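Spectinomycin phosphotransferase (Legionella pneumophila serogroup 1, PDB 3I0O) binds ADP and magnesium, and probably transfers a phosphate group from a nucleotide to spectinomycin. Local coordinates at residues 64-69 / 78-83; 58-63 / 87-92. All coordinates share one frame; numbering follows the deposited sequence.

Contact 1 (64-69 / 78-83); sequences SIIRLL and IFPIHT. With ADP (adenosine-5'-diphosphate), chain B.
Ile66 is modelled facing Pro80 with an uncommon helix rotamer: its CG1 sits between the backbone N and the carbonyl carbon (chi1 75°), a position that isoleucines in helices seldom adopt. With the chain extended beyond, CD1 leaves the helix and approaches the proline ring tip to tip, but it overlaps Pro80 CD in the model, which leaves both the torsion and the place of this methyl carbon doubtful. As modelled, Ile66 CD1 also lies 4.3 Å from Phe79 CD1. One residue on, Arg67 CA stands at the edge of the Phe79 ring, 4.4 Å from Phe79 CE1. Pro80 CD covers one face of that ring, offset toward its rim. No hydrogen bond crosses, and the joint is apolar. Helix 59-71 probably corresponds to helix C of kinase-like folds, and residues 78-83 belong to the connection from it to strand 90-91; here Ile81 pairs by backbone hydrogen bonding with Ala99 of strand 96-101. Ile78 starts out away from the helix, and its CD1 lies 3.3 Å from N6 of the ADP adenine. Pro101 O and Ile103 N hydrogen-bond the same ligand.

Contact 2 (58-63 / 87-92); sequences HDEINL and KLFQQL
The Phe89 ring receives the side chain of Glu60 obliquely, the carboxylate and ring planes standing 41° apart and the two side chains crossing at about a right angle. The aliphatic part of the glutamate does much of the touching, with Glu60 CG 3.4 Å from Phe89 CZ. Its carboxylate follows closely, Glu60 OE2 lying 3.7 Å from Phe89 CZ. Lys96 of strand 96-101 makes a cation-pi contact with this ring and also touches the Glu60 side chain, so the aromatic group lies among opposite charges that probably ease one another. Closer to the backbone, Leu63 crosses Phe89 and brings CD1 to 3.9 Å from Phe89 CB; its approach to CD2 is too short in the model to carry weight. Leu63 CD1 is also 4.2 Å from Leu88 CB. Phe89 leaves the backbone toward the helix, and a chi1 of 70° sets the ring beside Glu60 and Leu63. No hydrogen bond crosses the contact. Leu63 and Leu88 are buried, whereas Glu60 is exposed. The first turn of helix 59-71 thus packs on the residues leading into strand 90-91, consistent with helix C lying against the edge of the five-stranded antiparallel sheet of a kinase-like N-terminal lobe.

Contact 1 is nested within the chain loop that contact 2 closes, and both use helix 59-71, whose first turn serves contact 2 and whose later part serves contact 1. Their centres are 9 Å apart, and the two join directly where Phe79 CE2 packs 3.6 Å from Leu88 CD2. His82 NE2 reaches the same Leu88 CD2, while Thr83 OG1 accepts a hydrogen bond from Lys87 N, tying together the two non-helical segments. The contacts differ in their relation to the nucleotide: contact 1 touches ADP directly through Ile78, whereas in contact 2 the Leu63 side chain stays about 11 Å from the ligand and about 8 Å from the side chain of ADP-binding Lys52.

Contact 1 (64-69 / 78-83)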
ATOM      1  N   SER A  64     -10.002  12.971  -2.549  1.00 48.90           N
ATOM      2  CA  SER A  64     -11.442  12.935  -2.650  1.00 47.77           C
ATOM      3  C   SER A  64     -11.974  11.856  -1.701  1.00 47.76           C
ATOM      4  O   SER A  64     -12.987  12.047  -1.016  1.00 46.81           O
ATOM      5  CB  SER A  64     -11.821  12.630  -4.097  1.00 47.69           C
ATOM      6  OG  SER A  64     -13.213  12.503  -4.268  1.00 51.94           O
ATOM      7  N   ILE A  65     -11.266  10.732  -1.641  1.00 46.08           N
ATOM      8  CA  ILE A  65     -11.669   9.633  -0.781  1.00 44.19           C
ATOM      9  C   ILE A  65     -11.495   9.890   0.718  1.00 44.34           C
ATOM     10  O   ILE A  65     -12.352   9.493   1.503  1.00 44.15           O
ATOM     11  CB  ILE A  65     -10.949   8.321  -1.186  1.00 43.33           C
ATOM     12  CG1 ILE A  65     -11.432   7.894  -2.570  1.00 41.71           C
ATOM     13  CG2 ILE A  65     -11.274   7.202  -0.208  1.00 41.14           C
ATOM     14  CD1 ILE A  65     -12.924   7.711  -2.636  1.00 42.03           C
ATOM     15  N   ILE A  66     -10.415  10.544   1.140  1.00 44.90           N
ATOM     16  CA  ILE A  66     -10.280  10.794   2.575  1.00 47.00           C
ATOM     17  C   ILE A  66     -11.244  11.923   2.949  1.00 45.67           C
ATOM     18  O   ILE A  66     -11.664  12.049   4.093  1.00 44.23           O
ATOM     19  CB  ILE A  66      -8.842  11.192   3.001  1.00 48.95           C
ATOM     20  CG1 ILE A  66      -8.556  12.627   2.601  1.00 50.40           C
ATOM     21  CG2 ILE A  66      -7.817  10.251   2.377  1.00 50.68           C
ATOM     22  CD1 ILE A  66      -7.313  13.147   3.237  1.00 55.13           C
ATOM     23  N   ARG A  67     -11.599  12.738   1.967  1.00 44.99           N
ATOM     24  CA  ARG A  67     -12.537  13.824   2.194  1.00 45.81           C
ATOM     25  C   ARG A  67     -13.887  13.157   2.506  1.00 44.22           C
ATOM     26  O   ARG A  67     -14.613  13.572   3.409  1.00 42.58           O
ATOM     27  CB  ARG A  67     -12.607  14.685   0.933  1.00 48.89           C
ATOM     28  CG  ARG A  67     -13.394  15.954   1.049  1.00 52.70           C
ATOM     29  CD  ARG A  67     -12.594  17.158   0.543  1.00 54.58           C
ATOM     30  NE  ARG A  67     -11.910  16.933  -0.731  1.00 57.99           N
ATOM     31  CZ  ARG A  67     -12.498  16.532  -1.855  1.00 57.85           C
ATOM     32  NH1 ARG A  67     -13.803  16.295  -1.888  1.00 55.64           N
ATOM     33  NH2 ARG A  67     -11.769  16.377  -2.955  1.00 58.78           N
ATOM     34  N   LEU A  68     -14.190  12.093   1.772  1.00 41.73           N
ATOM     35  CA  LEU A  68     -15.423  11.343   1.965  1.00 41.39           C
ATOM     36  C   LEU A  68     -15.391  10.576   3.293  1.00 42.81           C
ATOM     37  O   LEU A  68     -16.419  10.439   3.975  1.00 43.27           O
ATOM     38  CB  LEU A  68     -15.614  10.376   0.797  1.00 42.94           C
ATOM     39  CG  LEU A  68     -16.716   9.314   0.829  1.00 43.62           C
ATOM     40  CD1 LEU A  68     -18.088   9.953   1.023  1.00 44.53           C
ATOM     41  CD2 LEU A  68     -16.670   8.542  -0.478  1.00 43.12           C
ATOM     42  N   LEU A  69     -14.209  10.083   3.662  1.00 40.04           N
ATOM     43  CA  LEU A  69     -14.044   9.345   4.910  1.00 38.35           C
ATOM     44  C   LEU A  69     -14.125  10.294   6.104  1.00 38.41           C
ATOM     45  O   LEU A  69     -14.706   9.955   7.132  1.00 38.71           O
ATOM     46  CB  LEU A  69     -12.701   8.609   4.926  1.00 37.30           C
ATOM     47  CG  LEU A  69     -12.507   7.529   3.864  1.00 41.79           C
ATOM     48  CD1 LEU A  69     -11.057   7.024   3.881  1.00 39.75           C
ATOM     49  CD2 LEU A  69     -13.515   6.397   4.112  1.00 38.32           C
ATOM     50  N   ILE A  78      -5.314  10.596   8.510  1.00 41.94           N
ATOM     51  CA  ILE A  78      -4.639  11.860   8.738  1.00 41.00           C
ATOM     52  C   ILE A  78      -5.159  12.888   7.748  1.00 41.48           C
ATOM     53  O   ILE A  78      -4.824  12.843   6.567  1.00 42.74           O
ATOM     54  CB  ILE A  78      -3.112  11.707   8.576  1.00 40.92           C
ATOM     55  CG1 ILE A  78      -2.629  10.483   9.377  1.00 39.74           C
ATOM     56  CG2 ILE A  78      -2.419  12.971   9.048  1.00 36.12           C
ATOM     57  CD1 ILE A  78      -1.145  10.188   9.264  1.00 34.82           C
ATOM     58  N   PHE A  79      -5.985  13.812   8.228  1.00 41.75           N
ATOM     59  CA  PHE A  79      -6.548  14.839   7.354  1.00 40.02           C
ATOM     60  C   PHE A  79      -5.507  15.904   7.009  1.00 38.25           C
ATOM     61  O   PHE A  79      -4.841  16.450   7.886  1.00 36.81           O
ATOM     62  CB  PHE A  79      -7.775  15.498   8.001  1.00 38.11           C
ATOM     63  CG  PHE A  79      -8.685  16.182   7.008  1.00 38.97           C
ATOM     64  CD1 PHE A  79      -9.493  15.430   6.157  1.00 37.88           C
ATOM     65  CD2 PHE A  79      -8.715  17.574   6.906  1.00 37.62           C
ATOM     66  CE1 PHE A  79     -10.320  16.047   5.215  1.00 37.86           C
ATOM     67  CE2 PHE A  79      -9.542  18.206   5.961  1.00 38.51           C
ATOM     68  CZ  PHE A  79     -10.348  17.436   5.113  1.00 36.72           C
ATOM     69  N   PRO A  80      -5.368  16.220   5.717  1.00 37.68           N
ATOM     70  CA  PRO A  80      -4.404  17.223   5.254  1.00 38.91           C
ATOM     71  C   PRO A  80      -4.654  18.608   5.848  1.00 39.25           C
ATOM     72  O   PRO A  80      -5.734  18.902   6.349  1.00 39.75           O
ATOM     73  CB  PRO A  80      -4.595  17.229   3.730  1.00 37.57           C
ATOM     74  CG  PRO A  80      -5.224  15.899   3.432  1.00 40.17           C
ATOM     75  CD  PRO A  80      -6.169  15.706   4.597  1.00 39.05           C
ATOM     76  N   ILE A  81      -3.637  19.449   5.778  1.00 39.34           N
ATOM     77  CA  ILE A  81      -3.718  20.810   6.264  1.00 40.16           C
ATOM     78  C   ILE A  81      -4.136  21.705   5.095  1.00 41.76           C
ATOM     79  O   ILE A  81      -3.644  21.543   3.980  1.00 38.99           O
ATOM     80  CB  ILE A  81      -2.357  21.227   6.816  1.00 41.46           C
ATOM     81  CG1 ILE A  81      -2.110  20.454   8.110  1.00 41.72           C
ATOM     82  CG2 ILE A  81      -2.309  22.723   7.060  1.00 39.06           C
ATOM     83  CD1 ILE A  81      -0.685  20.319   8.439  1.00 48.05           C
ATOM     84  N   HIS A  82      -5.055  22.633   5.359  1.00 43.62           N
ATOM     85  CA  HIS A  82      -5.571  23.551   4.341  1.00 45.19           C
ATOM     86  C   HIS A  82      -4.606  24.650   3.912  1.00 47.16           C
ATOM     87  O   HIS A  82      -3.869  25.203   4.735  1.00 47.67           O
ATOM     88  CB  HIS A  82      -6.855  24.246   4.824  1.00 44.18           C
ATOM     89  CG  HIS A  82      -8.012  23.324   5.042  1.00 43.23           C
ATOM     90  ND1 HIS A  82      -8.209  22.641   6.221  1.00 42.95           N
ATOM     91  CD2 HIS A  82      -9.027  22.965   4.223  1.00 42.21           C
ATOM     92  CE1 HIS A  82      -9.298  21.898   6.119  1.00 43.69           C
ATOM     93  NE2 HIS A  82      -9.812  22.077   4.915  1.00 43.81           N
ATOM     94  N   THR A  83      -4.626  24.970   2.619  1.00 47.30           N
ATOM     95  CA  THR A  83      -3.803  26.051   2.093  1.00 48.46           C
ATOM     96  C   THR A  83      -4.598  27.326   2.398  1.00 50.63           C
ATOM     97  O   THR A  83      -5.756  27.259   2.826  1.00 49.17           O
ATOM     98  CB  THR A  83      -3.605  25.950   0.559  1.00 48.17           C
ATOM     99  OG1 THR A  83      -4.872  26.064  -0.094  1.00 49.77           O
ATOM    100  CG2 THR A  83      -2.966  24.620   0.173  1.00 50.16           C
TER
HETATM  101  PB  ADP B 500       4.320   5.460   0.380  0.50 53.36           P
HETATM  102  O1B ADP B 500       3.137   5.161  -0.460  0.50 51.91           O
HETATM  103  O2B ADP B 500       5.529   6.044  -0.243  0.50 52.42           O
HETATM  104  O3B ADP B 500       4.751   4.104   1.152  0.50 49.98           O
HETATM  105  PA  ADP B 500       2.949   6.047   2.854  0.50 55.97           P
HETATM  106  O1A ADP B 500       1.769   6.937   2.860  0.50 55.75           O
HETATM  107  O2A ADP B 500       2.747   4.582   2.897  0.50 52.65           O
HETATM  108  O3A ADP B 500       3.864   6.451   1.574  0.50 53.56           O
HETATM  109  O5' ADP B 500       3.910   6.460   4.087  1.00 58.32           O
HETATM  110  C5' ADP B 500       5.196   5.829   4.264  1.00 61.27           C
HETATM  111  C4' ADP B 500       5.803   6.166   5.634  1.00 62.62           C
HETATM  112  O4' ADP B 500       5.863   7.587   5.841  1.00 63.11           O
HETATM  113  C3' ADP B 500       5.002   5.650   6.841  1.00 63.27           C
HETATM  114  O3' ADP B 500       5.517   4.372   7.248  1.00 61.79           O
HETATM  115  C2' ADP B 500       5.349   6.695   7.912  1.00 63.84           C
HETATM  116  O2' ADP B 500       6.603   6.344   8.532  1.00 68.73           O
HETATM  117  C1' ADP B 500       5.524   8.033   7.166  1.00 62.43           C
HETATM  118  N9  ADP B 500       4.345   8.954   7.269  1.00 58.21           N
HETATM  119  C8  ADP B 500       3.228   9.020   6.464  1.00 55.63           C
HETATM  120  N7  ADP B 500       2.368   9.932   6.816  1.00 53.22           N
HETATM  121  C5  ADP B 500       2.943  10.522   7.935  1.00 53.31           C
HETATM  122  C6  ADP B 500       2.526  11.592   8.814  1.00 51.47           C
HETATM  123  N6  ADP B 500       1.382  12.250   8.658  1.00 50.40           N
HETATM  124  N1  ADP B 500       3.355  11.931   9.849  1.00 51.74           N
HETATM  125  C2  ADP B 500       4.516  11.265  10.010  1.00 50.25           C
HETATM  126  N3  ADP B 500       5.005  10.261   9.261  1.00 51.94           N
HETATM  127  C4  ADP B 500       4.155   9.937   8.226  1.00 53.99           C

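Contact 2 (58-63 / 87-92)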
ATOM      1  N   HIS A  58      -3.767  10.789  -9.853  1.00 83.80           N
ATOM      2  CA  HIS A  58      -4.947  10.473  -9.056  1.00 82.71           C
ATOM      3  C   HIS A  58      -4.975  11.127  -7.684  1.00 81.32           C
ATOM      4  O   HIS A  58      -5.882  10.874  -6.898  1.00 80.58           O
ATOM      5  CB  HIS A  58      -5.060   8.960  -8.881  1.00 84.70           C
ATOM      6  CG  HIS A  58      -5.184   8.214 -10.170  1.00 87.81           C
ATOM      7  ND1 HIS A  58      -6.294   8.312 -10.982  1.00 89.28           N
ATOM      8  CD2 HIS A  58      -4.326   7.378 -10.802  1.00 89.20           C
ATOM      9  CE1 HIS A  58      -6.114   7.571 -12.061  1.00 89.41           C
ATOM     10  NE2 HIS A  58      -4.929   6.994 -11.976  1.00 89.86           N
ATOM     11  N   ASP A  59      -3.992  11.969  -7.387  1.00 80.23           N
ATOM     12  CA  ASP A  59      -3.953  12.615  -6.081  1.00 79.37           C
ATOM     13  C   ASP A  59      -5.234  13.355  -5.721  1.00 78.20           C
ATOM     14  O   ASP A  59      -5.640  13.368  -4.559  1.00 77.72           O
ATOM     15  CB  ASP A  59      -2.755  13.558  -5.987  1.00 79.99           C
ATOM     16  CG  ASP A  59      -1.442  12.807  -5.925  1.00 81.53           C
ATOM     17  OD1 ASP A  59      -1.327  11.901  -5.070  1.00 81.04           O
ATOM     18  OD2 ASP A  59      -0.534  13.117  -6.723  1.00 81.62           O
ATOM     19  N   GLU A  60      -5.880  13.961  -6.712  1.00 76.70           N
ATOM     20  CA  GLU A  60      -7.115  14.680  -6.444  1.00 74.49           C
ATOM     21  C   GLU A  60      -8.286  13.744  -6.168  1.00 71.85           C
ATOM     22  O   GLU A  60      -9.138  14.048  -5.332  1.00 71.94           O
ATOM     23  CB  GLU A  60      -7.439  15.636  -7.594  1.00 75.63           C
ATOM     24  CG  GLU A  60      -6.546  16.866  -7.583  1.00 77.36           C
ATOM     25  CD  GLU A  60      -6.975  17.923  -8.577  1.00 78.77           C
ATOM     26  OE1 GLU A  60      -8.164  18.312  -8.561  1.00 78.38           O
ATOM     27  OE2 GLU A  60      -6.115  18.374  -9.367  1.00 79.52           O
ATOM     28  N   ILE A  61      -8.330  12.602  -6.848  1.00 67.99           N
ATOM     29  CA  ILE A  61      -9.408  11.654  -6.607  1.00 66.00           C
ATOM     30  C   ILE A  61      -9.180  10.901  -5.287  1.00 64.32           C
ATOM     31  O   ILE A  61     -10.134  10.473  -4.635  1.00 64.36           O
ATOM     32  CB  ILE A  61      -9.553  10.633  -7.761  1.00 67.18           C
ATOM     33  CG1 ILE A  61     -10.722   9.694  -7.460  1.00 67.30           C
ATOM     34  CG2 ILE A  61      -8.261   9.854  -7.952  1.00 66.84           C
ATOM     35  CD1 ILE A  61     -10.729   8.437  -8.286  1.00 69.59           C
ATOM     36  N   ASN A  62      -7.920  10.735  -4.895  1.00 61.30           N
ATOM     37  CA  ASN A  62      -7.615  10.062  -3.640  1.00 58.56           C
ATOM     38  C   ASN A  62      -7.884  10.985  -2.454  1.00 56.51           C
ATOM     39  O   ASN A  62      -8.344  10.533  -1.413  1.00 55.90           O
ATOM     40  CB  ASN A  62      -6.170   9.588  -3.626  1.00 60.00           C
ATOM     41  CG  ASN A  62      -5.895   8.561  -4.698  1.00 63.75           C
ATOM     42  OD1 ASN A  62      -6.750   7.724  -4.998  1.00 65.22           O
ATOM     43  ND2 ASN A  62      -4.697   8.606  -5.280  1.00 63.77           N
ATOM     44  N   LEU A  63      -7.589  12.275  -2.605  1.00 54.25           N
ATOM     45  CA  LEU A  63      -7.860  13.235  -1.540  1.00 52.31           C
ATOM     46  C   LEU A  63      -9.367  13.275  -1.428  1.00 50.73           C
ATOM     47  O   LEU A  63      -9.932  13.567  -0.378  1.00 49.70           O
ATOM     48  CB  LEU A  63      -7.355  14.631  -1.903  1.00 52.40           C
ATOM     49  CG  LEU A  63      -5.849  14.860  -1.854  1.00 52.89           C
ATOM     50  CD1 LEU A  63      -5.563  16.322  -2.088  1.00 52.58           C
ATOM     51  CD2 LEU A  63      -5.313  14.437  -0.505  1.00 52.71           C
ATOM     52  N   LYS A  87      -7.787  24.913   0.213  1.00 48.84           N
ATOM     53  CA  LYS A  87      -7.622  23.666  -0.538  1.00 48.05           C
ATOM     54  C   LYS A  87      -6.771  22.665   0.265  1.00 46.74           C
ATOM     55  O   LYS A  87      -5.967  23.057   1.124  1.00 41.12           O
ATOM     56  CB  LYS A  87      -6.957  23.930  -1.896  1.00 50.09           C
ATOM     57  CG  LYS A  87      -7.767  24.802  -2.861  1.00 53.19           C
ATOM     58  CD  LYS A  87      -9.117  24.182  -3.221  1.00 54.52           C
ATOM     59  N   LEU A  88      -6.957  21.374  -0.013  1.00 46.35           N
ATOM     60  CA  LEU A  88      -6.209  20.326   0.685  1.00 46.68           C
ATOM     61  C   LEU A  88      -4.841  20.053   0.050  1.00 48.02           C
ATOM     62  O   LEU A  88      -4.109  19.148   0.474  1.00 47.04           O
ATOM     63  CB  LEU A  88      -7.030  19.032   0.738  1.00 43.09           C
ATOM     64  CG  LEU A  88      -8.342  19.066   1.527  1.00 41.87           C
ATOM     65  CD1 LEU A  88      -8.973  17.681   1.553  1.00 37.21           C
ATOM     66  CD2 LEU A  88      -8.069  19.552   2.942  1.00 40.43           C
ATOM     67  N   PHE A  89      -4.504  20.838  -0.970  1.00 49.56           N
ATOM     68  CA  PHE A  89      -3.226  20.698  -1.655  1.00 53.46           C
ATOM     69  C   PHE A  89      -2.910  21.958  -2.462  1.00 55.41           C
ATOM     70  O   PHE A  89      -3.815  22.630  -2.945  1.00 55.05           O
ATOM     71  CB  PHE A  89      -3.251  19.466  -2.573  1.00 54.77           C
ATOM     72  CG  PHE A  89      -4.148  19.609  -3.777  1.00 55.31           C
ATOM     73  CD1 PHE A  89      -3.729  20.321  -4.897  1.00 55.23           C
ATOM     74  CD2 PHE A  89      -5.411  19.017  -3.795  1.00 57.78           C
ATOM     75  CE1 PHE A  89      -4.551  20.444  -6.020  1.00 56.54           C
ATOM     76  CE2 PHE A  89      -6.247  19.131  -4.916  1.00 58.85           C
ATOM     77  CZ  PHE A  89      -5.814  19.847  -6.030  1.00 58.07           C
ATOM     78  N   GLN A  90      -1.630  22.285  -2.601  1.00 57.91           N
ATOM     79  CA  GLN A  90      -1.234  23.460  -3.367  1.00 61.39           C
ATOM     80  C   GLN A  90      -0.598  23.049  -4.688  1.00 64.19           C
ATOM     81  O   GLN A  90       0.468  22.435  -4.699  1.00 64.21           O
ATOM     82  CB  GLN A  90      -0.238  24.302  -2.580  1.00 61.76           C
ATOM     83  CG  GLN A  90       0.115  25.596  -3.276  1.00 62.09           C
ATOM     84  CD  GLN A  90      -1.091  26.505  -3.440  1.00 62.40           C
ATOM     85  OE1 GLN A  90      -1.695  26.944  -2.457  1.00 61.24           O
ATOM     86  NE2 GLN A  90      -1.449  26.790  -4.683  1.00 61.42           N
ATOM     87  N   GLN A  91      -1.256  23.386  -5.796  1.00 67.77           N
ATOM     88  CA  GLN A  91      -0.751  23.050  -7.130  1.00 70.90           C
ATOM     89  C   GLN A  91       0.403  23.991  -7.504  1.00 73.36           C
ATOM     90  O   GLN A  91       0.214  25.210  -7.612  1.00 73.20           O
ATOM     91  CB  GLN A  91      -1.878  23.164  -8.165  1.00 71.10           C
ATOM     92  CG  GLN A  91      -1.504  22.651  -9.547  1.00 70.24           C
ATOM     93  CD  GLN A  91      -1.337  21.141  -9.590  1.00 70.36           C
ATOM     94  OE1 GLN A  91      -2.316  20.390  -9.504  1.00 69.50           O
ATOM     95  NE2 GLN A  91      -0.092  20.686  -9.720  1.00 67.34           N
ATOM     96  N   LEU A  92       1.593  23.423  -7.696  1.00 74.45           N
ATOM     97  CA  LEU A  92       2.772  24.212  -8.035  1.00 75.44           C
ATOM     98  C   LEU A  92       3.193  24.046  -9.495  1.00 76.34           C
ATOM     99  O   LEU A  92       2.619  23.237 -10.232  1.00 76.75           O
ATOM    100  CB  LEU A  92       3.928  23.838  -7.106  1.00 75.13           C
TER